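Local atomic coordinates of enoyl-CoA hydratase/isomerase family protein (Bacillus anthracis, PDB entry 3KQF), a protein that probably catalyses the reversible hydration of 2-trans-enoyl-CoA thioesters to 3-hydroxyacyl-CoA, as expected of an enoyl-CoA hydratase of the crotonase superfamily. Residues N9-Y14 / S23-R28; Q47-A52 / Q100-V105; A130-L135 / V188-L193. All blocks are in the same frame, centred on the assembly; numbering follows the deposited sequence.

Contact 1 of 3, residues N9-Y14 / S23-R28; sequences NISVDY and SLNRER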
loop_
_atom_site.group_PDB
_atom_site.type_symbol
_atom_site.label_atom_id
_atom_site.label_comp_id
_atom_site.label_asym_id
_atom_site.label_seq_id
_atom_site.Cartn_x
_atom_site.Cartn_y
_atom_site.Cartn_z
ATOM N N ASN A 9 -19.526 -17.538 25.851
ATOM C CA ASN A 9 -18.421 -17.708 24.916
ATOM C C ASN A 9 -17.509 -16.480 24.784
ATOM O O ASN A 9 -16.450 -16.565 24.164
ATOM C CB ASN A 9 -18.984 -18.097 23.547
ATOM C CG ASN A 9 -19.666 -19.465 23.572
ATOM O OD1 ASN A 9 -19.014 -20.488 23.782
ATOM N ND2 ASN A 9 -20.970 -19.483 23.343
ATOM N N ILE A 10 -17.934 -15.347 25.331
ATOM C CA ILE A 10 -17.093 -14.152 25.341
ATOM C C ILE A 10 -17.191 -13.479 26.707
ATOM O O ILE A 10 -18.079 -13.786 27.506
ATOM C CB ILE A 10 -17.451 -13.142 24.238
ATOM C CG1 ILE A 10 -18.828 -12.532 24.476
ATOM C CG2 ILE A 10 -17.370 -13.780 22.840
ATOM C CD1 ILE A 10 -19.182 -11.499 23.430
ATOM N N SER A 11 -16.249 -12.582 26.967
ATOM C CA SER A 11 -16.196 -11.820 28.208
ATOM C C SER A 11 -16.158 -10.359 27.799
ATOM O O SER A 11 -15.525 -10.017 26.808
ATOM C CB SER A 11 -14.928 -12.144 28.997
ATOM O OG SER A 11 -14.874 -13.505 29.366
ATOM N N VAL A 12 -16.874 -9.502 28.518
ATOM C CA VAL A 12 -16.848 -8.069 28.209
ATOM C C VAL A 12 -16.426 -7.354 29.476
ATOM O O VAL A 12 -17.004 -7.595 30.531
ATOM C CB VAL A 12 -18.214 -7.544 27.754
ATOM C CG1 VAL A 12 -18.153 -6.039 27.503
ATOM C CG2 VAL A 12 -18.673 -8.249 26.506
ATOM N N ASP A 13 -15.399 -6.509 29.385
ATOM C CA ASP A 13 -14.903 -5.780 30.553
ATOM C C ASP A 13 -14.789 -4.273 30.293
ATOM O O ASP A 13 -14.052 -3.833 29.380
ATOM C CB ASP A 13 -13.552 -6.335 30.996
ATOM C CG ASP A 13 -13.038 -5.690 32.285
ATOM O OD1 ASP A 13 -13.819 -5.013 32.998
ATOM O OD2 ASP A 13 -11.845 -5.872 32.595
ATOM N N TYR A 14 -15.533 -3.514 31.106
ATOM C CA TYR A 14 -15.579 -2.047 31.085
ATOM C C TYR A 14 -14.800 -1.467 32.268
ATOM O O TYR A 14 -15.123 -0.384 32.754
ATOM C CB TYR A 14 -17.030 -1.547 31.221
ATOM C CG TYR A 14 -17.929 -1.788 30.038
ATOM C CD1 TYR A 14 -18.640 -2.970 29.911
ATOM C CD2 TYR A 14 -18.113 -0.799 29.072
ATOM C CE1 TYR A 14 -19.475 -3.185 28.829
ATOM C CE2 TYR A 14 -18.951 -1.003 27.993
ATOM C CZ TYR A 14 -19.635 -2.193 27.881
ATOM O OH TYR A 14 -20.460 -2.402 26.803
ATOM N N SER A 23 -13.229 -10.182 25.092
ATOM C CA SER A 23 -12.318 -11.320 25.018
ATOM C C SER A 23 -13.022 -12.591 24.542
ATOM O O SER A 23 -14.004 -13.032 25.168
ATOM C CB SER A 23 -11.702 -11.599 26.392
ATOM O OG SER A 23 -11.064 -10.471 26.946
ATOM N N LEU A 24 -12.548 -13.185 23.446
ATOM C CA LEU A 24 -13.100 -14.473 23.014
ATOM C C LEU A 24 -12.777 -15.416 24.175
ATOM O O LEU A 24 -11.644 -15.439 24.653
ATOM C CB LEU A 24 -12.493 -14.959 21.700
ATOM C CG LEU A 24 -12.600 -14.024 20.498
ATOM C CD1 LEU A 24 -12.010 -14.679 19.263
ATOM C CD2 LEU A 24 -14.042 -13.598 20.220
ATOM N N ASN A 25 -13.767 -16.183 24.627
ATOM C CA ASN A 25 -13.613 -17.025 25.811
ATOM C C ASN A 25 -13.965 -18.503 25.620
ATOM O O ASN A 25 -14.895 -19.025 26.245
ATOM C CB ASN A 25 -14.460 -16.439 26.951
ATOM C CG ASN A 25 -14.133 -17.050 28.303
ATOM O OD1 ASN A 25 -12.996 -17.461 28.558
ATOM N ND2 ASN A 25 -15.130 -17.089 29.193
ATOM N N ARG A 26 -13.195 -19.164 24.764
ATOM C CA ARG A 26 -13.329 -20.575 24.501
ATOM C C ARG A 26 -11.916 -21.152 24.461
ATOM O O ARG A 26 -11.512 -21.730 23.462
ATOM C CB ARG A 26 -14.030 -20.820 23.168
ATOM C CG ARG A 26 -15.425 -20.252 23.039
ATOM C CD ARG A 26 -16.037 -20.801 21.746
ATOM N NE ARG A 26 -16.335 -22.224 21.874
ATOM C CZ ARG A 26 -16.335 -23.107 20.880
ATOM N NH1 ARG A 26 -15.973 -22.752 19.642
ATOM N NH2 ARG A 26 -16.640 -24.378 21.137
ATOM N N GLU A 27 -11.166 -20.986 25.553
ATOM C CA GLU A 27 -9.764 -21.454 25.609
ATOM C C GLU A 27 -9.548 -22.909 25.197
ATOM O O GLU A 27 -8.607 -23.199 24.449
ATOM C CB GLU A 27 -9.133 -21.243 26.995
ATOM C CG GLU A 27 -8.957 -19.814 27.411
ATOM C CD GLU A 27 -8.245 -19.686 28.763
ATOM O OE1 GLU A 27 -7.308 -20.472 29.045
ATOM O OE2 GLU A 27 -8.622 -18.781 29.531
ATOM N N ARG A 28 -10.393 -23.819 25.697
ATOM C CA ARG A 28 -10.284 -25.253 25.362
ATOM C C ARG A 28 -10.373 -25.502 23.866
ATOM O O ARG A 28 -9.836 -26.492 23.359
ATOM C CB ARG A 28 -11.403 -26.091 26.006
ATOM C CG ARG A 28 -11.383 -26.213 27.504
ATOM C CD ARG A 28 -12.512 -27.148 27.974
ATOM N NE ARG A 28 -12.300 -28.553 27.597
ATOM C CZ ARG A 28 -13.144 -29.550 27.878
ATOM N NH1 ARG A 28 -14.283 -29.311 28.521
ATOM N NH2 ARG A 28 -12.859 -30.795 27.506
HETATM O O HOH W 1 -17.095 -23.097 24.678
HETATM O O HOH W 2 -17.903 -16.127 29.306
HETATM O O HOH W 3 -12.675 -9.006 28.384
#
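The backbone N-H of Asn-25 donates to the carbonyl O of Asn-9, with Asn-25 N and Asn-9 O 2.7 Å apart. The bond, 148° at the hydrogen, continues the pairing one step past the strands. Within the strands, Ser-11 and Ser-23 form an antiparallel hydrogen-bonded pair: Ser-11 N reaches Ser-23 O at 2.9 Å, and the return bond from Ser-23 N to Ser-11 O is much straighter (171°). Their small side chains lie on one face of the sheet, CB of Ser-11 to CB of Ser-23 at 4.2 Å. The other face carries the non-hydrogen-bonded pair Ile-10 and Leu-24, apolar residues suited to the buried side. Ile-10 also turns its CA-H to Ser-23 O, with CA and O 3.3 Å apart.

CB of Asn-25 lies 3.4 Å from Asn-9 O, and with CG anti to the backbone N (chi1 -167°) the amide goes towards Ser-11, ND2 3.6 Å from Ser-11 OG. ND2 also donates to a water that donates to Ile-10 O. Asn-9 and Arg-26 run side by side and point the same way, OD1 of Asn-9 lying 3.6 Å from CD of Arg-26, with amide and guanidinium planes almost perpendicular. A water in the guanidinium plane accepts from Arg-26 NE and donates weakly to Asn-9 OD1. Arg-26 NH1 turns elsewhere, to Ser-32 O and a salt bridge with Asp-72.

Strands 10-13 and 19-24 form a beta hairpin at the edge of the six-stranded sheet. Leu-24 bonds through its backbone to Thr-60 of the next strand, while Ile-10 packs on Ile-44 of helix 35-49.

Contact 2 of 3, residues Q47-A52 / Q100-V105; sequences QINEEA and QLPQPV
Helix 35-49 and the residues after it meet the loop that joins helix 81-99 to strand 105-109, with Ile-48 and Asn-49 facing Leu-101, Pro-102 and Gln-103. Gln-103 NE2 donates to Ile-48 O, 3.1 Å away, in a fairly straight bond (163°). The acceptor lies close to the amide plane of Gln-103, but the donor stands above the carbonyl plane of Ile-48. Glu-51 N reaches the same oxygen from the opposite face, so Ile-48 O is held by two donors near the C-terminal end of helix 35-49. Glutamine suits this place because its long chain, bent at chi2 (88°) to turn CD aside, brings an amide to a backbone carbonyl. Gln-103 NE2 also donates to Thr-54 O, its strongest partner, whereas its OE1 is buried with no polar partner in the model; CG2 of Ile-48 lies 3.8 Å from that OE1.

Helix 35-49 and helix 81-99 each belong to a beta-alpha-beta crossover between neighbouring parallel strands of the crotonase fold, and this loop returns the chain to the sheet. CD2 of Leu-101 rests 3.8 Å from Asn-49 N and 4.2 Å from CG2 of Ile-48. Asn-49 crosses Pro-102 at about a right angle, OD1 of Asn-49 resting 3.4 Å from CD of the Pro-102 ring. Arg-213 of helix 209-222 packs on Pro-102 and Gln-103 and donates through NH2 to Glu-51 O.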
loop_
_atom_site.group_PDB
_atom_site.type_symbol
_atom_site.label_atom_id
_atom_site.label_comp_id
_atom_site.label_asym_id
_atom_site.label_seq_id
_atom_site.Cartn_x
_atom_site.Cartn_y
_atom_site.Cartn_z
ATOM N N GLN A 47 -24.745 -3.460 20.973
ATOM C CA GLN A 47 -24.824 -2.621 22.169
ATOM C C GLN A 47 -23.754 -1.515 22.125
ATOM O O GLN A 47 -24.057 -0.343 22.269
ATOM C CB GLN A 47 -24.681 -3.497 23.424
ATOM C CG GLN A 47 -24.767 -2.746 24.748
ATOM C CD GLN A 47 -24.988 -3.673 25.950
ATOM O OE1 GLN A 47 -24.828 -4.895 25.854
ATOM N NE2 GLN A 47 -25.358 -3.084 27.091
ATOM N N ILE A 48 -22.510 -1.900 21.881
ATOM C CA ILE A 48 -21.393 -0.950 21.812
ATOM C C ILE A 48 -21.596 0.110 20.718
ATOM O O ILE A 48 -21.241 1.281 20.898
ATOM C CB ILE A 48 -20.060 -1.694 21.611
ATOM C CG1 ILE A 48 -19.767 -2.564 22.837
ATOM C CG2 ILE A 48 -18.919 -0.689 21.386
ATOM C CD1 ILE A 48 -18.672 -3.610 22.613
ATOM N N ASN A 49 -22.218 -0.297 19.611
ATOM C CA ASN A 49 -22.511 0.605 18.513
ATOM C C ASN A 49 -23.306 1.856 18.975
ATOM O O ASN A 49 -23.147 2.942 18.405
ATOM C CB ASN A 49 -23.273 -0.162 17.416
ATOM C CG ASN A 49 -23.321 0.577 16.113
ATOM O OD1 ASN A 49 -22.318 0.647 15.399
ATOM N ND2 ASN A 49 -24.506 1.054 15.739
ATOM N N GLU A 50 -24.128 1.688 20.014
ATOM C CA GLU A 50 -24.960 2.763 20.554
ATOM C C GLU A 50 -24.439 3.367 21.863
ATOM O O GLU A 50 -25.135 4.157 22.500
ATOM C CB GLU A 50 -26.387 2.234 20.761
ATOM C CG GLU A 50 -27.049 1.776 19.472
ATOM C CD GLU A 50 -27.336 2.925 18.522
ATOM O OE1 GLU A 50 -28.014 3.892 18.934
ATOM O OE2 GLU A 50 -26.918 2.844 17.348
ATOM N N GLU A 51 -23.221 3.012 22.257
ATOM C CA GLU A 51 -22.632 3.534 23.496
ATOM C C GLU A 51 -21.797 4.795 23.270
ATOM O O GLU A 51 -20.644 4.716 22.870
ATOM C CB GLU A 51 -21.780 2.471 24.191
ATOM C CG GLU A 51 -22.575 1.401 24.919
ATOM C CD GLU A 51 -21.685 0.320 25.533
ATOM O OE1 GLU A 51 -20.442 0.384 25.375
ATOM O OE2 GLU A 51 -22.233 -0.601 26.168
ATOM N N ALA A 52 -22.394 5.953 23.539
ATOM C CA ALA A 52 -21.706 7.233 23.418
ATOM C C ALA A 52 -20.549 7.408 24.438
ATOM O O ALA A 52 -19.594 8.153 24.183
ATOM C CB ALA A 52 -22.718 8.376 23.567
ATOM N N GLN A 100 -17.375 -1.565 11.156
ATOM C CA GLN A 100 -18.274 -0.404 11.180
ATOM C C GLN A 100 -18.638 0.209 12.534
ATOM O O GLN A 100 -19.430 1.146 12.581
ATOM C CB GLN A 100 -19.527 -0.734 10.381
ATOM C CG GLN A 100 -19.203 -1.001 8.916
ATOM C CD GLN A 100 -20.388 -1.525 8.131
ATOM O OE1 GLN A 100 -21.501 -1.590 8.647
ATOM N NE2 GLN A 100 -20.148 -1.920 6.877
ATOM N N LEU A 101 -18.064 -0.285 13.623
ATOM C CA LEU A 101 -18.273 0.367 14.915
ATOM C C LEU A 101 -17.751 1.803 14.810
ATOM O O LEU A 101 -16.733 2.053 14.143
ATOM C CB LEU A 101 -17.507 -0.327 16.022
ATOM C CG LEU A 101 -18.088 -1.600 16.586
ATOM C CD1 LEU A 101 -17.078 -2.212 17.571
ATOM C CD2 LEU A 101 -19.443 -1.306 17.239
ATOM N N PRO A 102 -18.443 2.757 15.449
ATOM C CA PRO A 102 -17.957 4.120 15.363
ATOM C C PRO A 102 -16.624 4.298 16.052
ATOM O O PRO A 102 -15.834 5.176 15.688
ATOM C CB PRO A 102 -19.041 4.937 16.104
ATOM C CG PRO A 102 -19.808 3.967 16.884
ATOM C CD PRO A 102 -19.744 2.676 16.136
ATOM N N GLN A 103 -16.368 3.468 17.052
ATOM C CA GLN A 103 -15.140 3.580 17.807
ATOM C C GLN A 103 -13.963 2.885 17.134
ATOM O O GLN A 103 -14.152 1.899 16.428
ATOM C CB GLN A 103 -15.286 2.911 19.174
ATOM C CG GLN A 103 -16.376 3.434 20.095
ATOM C CD GLN A 103 -17.738 2.771 19.910
ATOM O OE1 GLN A 103 -17.971 2.027 18.958
ATOM N NE2 GLN A 103 -18.650 3.049 20.846
ATOM N N PRO A 104 -12.742 3.378 17.388
ATOM C CA PRO A 104 -11.576 2.605 16.940
ATOM C C PRO A 104 -11.575 1.232 17.658
ATOM O O PRO A 104 -11.970 1.136 18.834
ATOM C CB PRO A 104 -10.400 3.449 17.426
ATOM C CG PRO A 104 -10.904 4.829 17.420
ATOM C CD PRO A 104 -12.334 4.695 17.914
ATOM N N VAL A 105 -11.114 0.194 16.969
ATOM C CA VAL A 105 -11.053 -1.144 17.525
ATOM C C VAL A 105 -9.626 -1.631 17.386
ATOM O O VAL A 105 -9.051 -1.597 16.283
ATOM C CB VAL A 105 -12.049 -2.134 16.788
ATOM C CG1 VAL A 105 -11.940 -3.539 17.363
ATOM C CG2 VAL A 105 -13.501 -1.604 16.816
#

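Contact 3 of 3, residues A130-L135 / V188-L193; sequences AESASL and VPVHLL
Glu-131 lays its side chain across Val-188 and Pro-189. CB begins 4.0 Å from the carbonyl O of Val-188. CG, anti to the carbonyl carbon of its own residue (chi1 -77°), comes nearer, 3.7 Å from that same Val-188 O. The chain then runs on extended through CD, crossing Pro-189 obliquely, and OE1 ends 3.7 Å from CA of Pro-189, with CG of the proline ring close by. CB and CG thus lie over the Val-188 carbonyl and OE1 borders the proline, while the carboxylate stays at the protein surface, where a glutamate is easily solvated.

At the root of this side chain Glu-131 N donates to Val-188 O at 2.8 Å, a bent bond (135° at the hydrogen) whose donor stands above the carbonyl plane. Ala-130 adds a CA-H contact to that oxygen, its CA 3.2 Å from Val-188 O. Here the parallel strands 126-130 and 186-188, the latter outermost within this chain in the main sheet of the crotonase fold, come to their ends together. A type I turn from Ala-130 to Ala-133 then carries segment 130-135 towards strand 134-136 of a smaller sheet, and segment 188-193 leads into helix 193-206; Pro-189 has no N-H to offer, in keeping with the strand's end.

At the start of the turn, CB of Ala-130 meets CB of Val-190 at 3.8 Å and CD2 of Leu-193 at 4.3 Å, a methyl small enough to touch both. A water accepts from Val-190 N at 3.0 Å and also hydrogen-bonds Ser-132 OG. Leu-193 extends the apolar patch inward, onto Ala-108 and Ile-128 of the sheet.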
loop_
_atom_site.group_PDB
_atom_site.type_symbol
_atom_site.label_atom_id
_atom_site.label_comp_id
_atom_site.label_asym_id
_atom_site.label_seq_id
_atom_site.Cartn_x
_atom_site.Cartn_y
_atom_site.Cartn_z
ATOM N N ALA A 130 1.461 -10.180 20.409
ATOM C CA ALA A 130 2.407 -10.741 21.342
ATOM C C ALA A 130 3.577 -11.236 20.503
ATOM O O ALA A 130 3.367 -11.694 19.370
ATOM C CB ALA A 130 1.789 -11.921 22.101
ATOM N N GLU A 131 4.786 -11.159 21.056
ATOM C CA GLU A 131 5.997 -11.652 20.383
ATOM C C GLU A 131 5.836 -13.099 19.969
ATOM O O GLU A 131 6.418 -13.531 18.970
ATOM C CB GLU A 131 7.246 -11.559 21.302
ATOM C CG GLU A 131 7.844 -10.171 21.450
ATOM C CD GLU A 131 9.114 -10.156 22.304
ATOM O OE1 GLU A 131 9.071 -10.614 23.463
ATOM O OE2 GLU A 131 10.156 -9.663 21.820
ATOM N N SER A 132 5.049 -13.848 20.746
ATOM C CA SER A 132 4.855 -15.279 20.512
ATOM C C SER A 132 3.657 -15.618 19.623
ATOM O O SER A 132 3.402 -16.797 19.369
ATOM C CB SER A 132 4.728 -16.011 21.860
ATOM O OG SER A 132 3.681 -15.444 22.634
ATOM N N ALA A 133 2.922 -14.611 19.159
ATOM C CA ALA A 133 1.771 -14.841 18.295
ATOM C C ALA A 133 2.192 -15.257 16.901
ATOM O O ALA A 133 3.323 -15.019 16.461
ATOM C CB ALA A 133 0.878 -13.593 18.213
ATOM N N SER A 134 1.281 -15.934 16.219
ATOM C CA SER A 134 1.512 -16.342 14.835
ATOM C C SER A 134 0.237 -16.069 14.078
ATOM O O SER A 134 -0.873 -16.148 14.646
ATOM C CB SER A 134 1.963 -17.803 14.707
ATOM O OG SER A 134 1.127 -18.693 15.412
ATOM N N LEU A 135 0.395 -15.691 12.817
ATOM C CA LEU A 135 -0.721 -15.333 11.984
ATOM C C LEU A 135 -0.656 -16.007 10.646
ATOM O O LEU A 135 0.366 -16.591 10.256
ATOM C CB LEU A 135 -0.746 -13.810 11.737
ATOM C CG LEU A 135 -0.858 -12.904 12.966
ATOM C CD1 LEU A 135 0.483 -12.716 13.631
ATOM C CD2 LEU A 135 -1.471 -11.541 12.552
ATOM N N VAL A 188 4.811 -6.681 21.243
ATOM C CA VAL A 188 5.239 -6.600 22.634
ATOM C C VAL A 188 5.229 -7.995 23.267
ATOM O O VAL A 188 4.592 -8.905 22.747
ATOM C CB VAL A 188 4.309 -5.667 23.468
ATOM C CG1 VAL A 188 4.236 -4.299 22.844
ATOM C CG2 VAL A 188 2.896 -6.264 23.594
ATOM N N PRO A 189 5.922 -8.169 24.402
ATOM C CA PRO A 189 5.917 -9.481 25.063
ATOM C C PRO A 189 4.501 -9.845 25.484
ATOM O O PRO A 189 3.736 -8.952 25.853
ATOM C CB PRO A 189 6.817 -9.266 26.291
ATOM C CG PRO A 189 7.609 -8.079 25.973
ATOM C CD PRO A 189 6.802 -7.213 25.085
ATOM N N VAL A 190 4.149 -11.131 25.445
ATOM C CA VAL A 190 2.769 -11.545 25.770
ATOM C C VAL A 190 2.326 -11.082 27.163
ATOM O O VAL A 190 1.187 -10.644 27.351
ATOM C CB VAL A 190 2.550 -13.076 25.609
ATOM C CG1 VAL A 190 3.221 -13.848 26.753
ATOM C CG2 VAL A 190 1.058 -13.401 25.545
ATOM N N HIS A 191 3.241 -11.117 28.128
ATOM C CA HIS A 191 2.906 -10.702 29.480
ATOM C C HIS A 191 2.624 -9.195 29.590
ATOM O O HIS A 191 2.059 -8.756 30.584
ATOM C CB HIS A 191 3.970 -11.165 30.480
ATOM C CG HIS A 191 5.344 -10.656 30.184
ATOM N ND1 HIS A 191 6.157 -11.228 29.230
ATOM C CD2 HIS A 191 6.059 -9.644 30.731
ATOM C CE1 HIS A 191 7.310 -10.586 29.195
ATOM N NE2 HIS A 191 7.275 -9.618 30.091
ATOM N N LEU A 192 2.993 -8.421 28.562
ATOM C CA LEU A 192 2.740 -6.979 28.533
ATOM C C LEU A 192 1.684 -6.558 27.488
ATOM O O LEU A 192 1.405 -5.370 27.305
ATOM C CB LEU A 192 4.054 -6.231 28.274
ATOM C CG LEU A 192 5.055 -6.337 29.438
ATOM C CD1 LEU A 192 6.387 -5.670 29.117
ATOM C CD2 LEU A 192 4.459 -5.750 30.721
ATOM N N LEU A 193 1.086 -7.528 26.816
ATOM C CA LEU A 193 0.120 -7.220 25.757
ATOM C C LEU A 193 -1.087 -6.433 26.266
ATOM O O LEU A 193 -1.478 -5.430 25.686
ATOM C CB LEU A 193 -0.326 -8.508 25.087
ATOM C CG LEU A 193 -1.371 -8.383 23.986
ATOM C CD1 LEU A 193 -0.890 -7.430 22.887
ATOM C CD2 LEU A 193 -1.682 -9.736 23.430
HETATM O O HOH W 4 5.510 -13.413 23.969
#

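In the fold
All three contacts are partly buried. Contacts 1 and 3 lie at the two outer strands of the six-stranded sheet, contact 2 where a helix end meets a loop, nearer the chain's centre. Contacts 2 and 3 fall on opposite sides of that centre, their own centres about 26 Å apart. Helix 35-49 packs on contact 1 and supplies one side of contact 2, and the two touch where Tyr-14 OH meets Glu-51 OE2 in a weak hydrogen bond. Backbone pairing dominates contact 1, antiparallel with waters at its margin. Contact 3 has a single parallel-strand bond, a water bridge and methyl packing, whereas in contact 2 a side-chain amide does the joining.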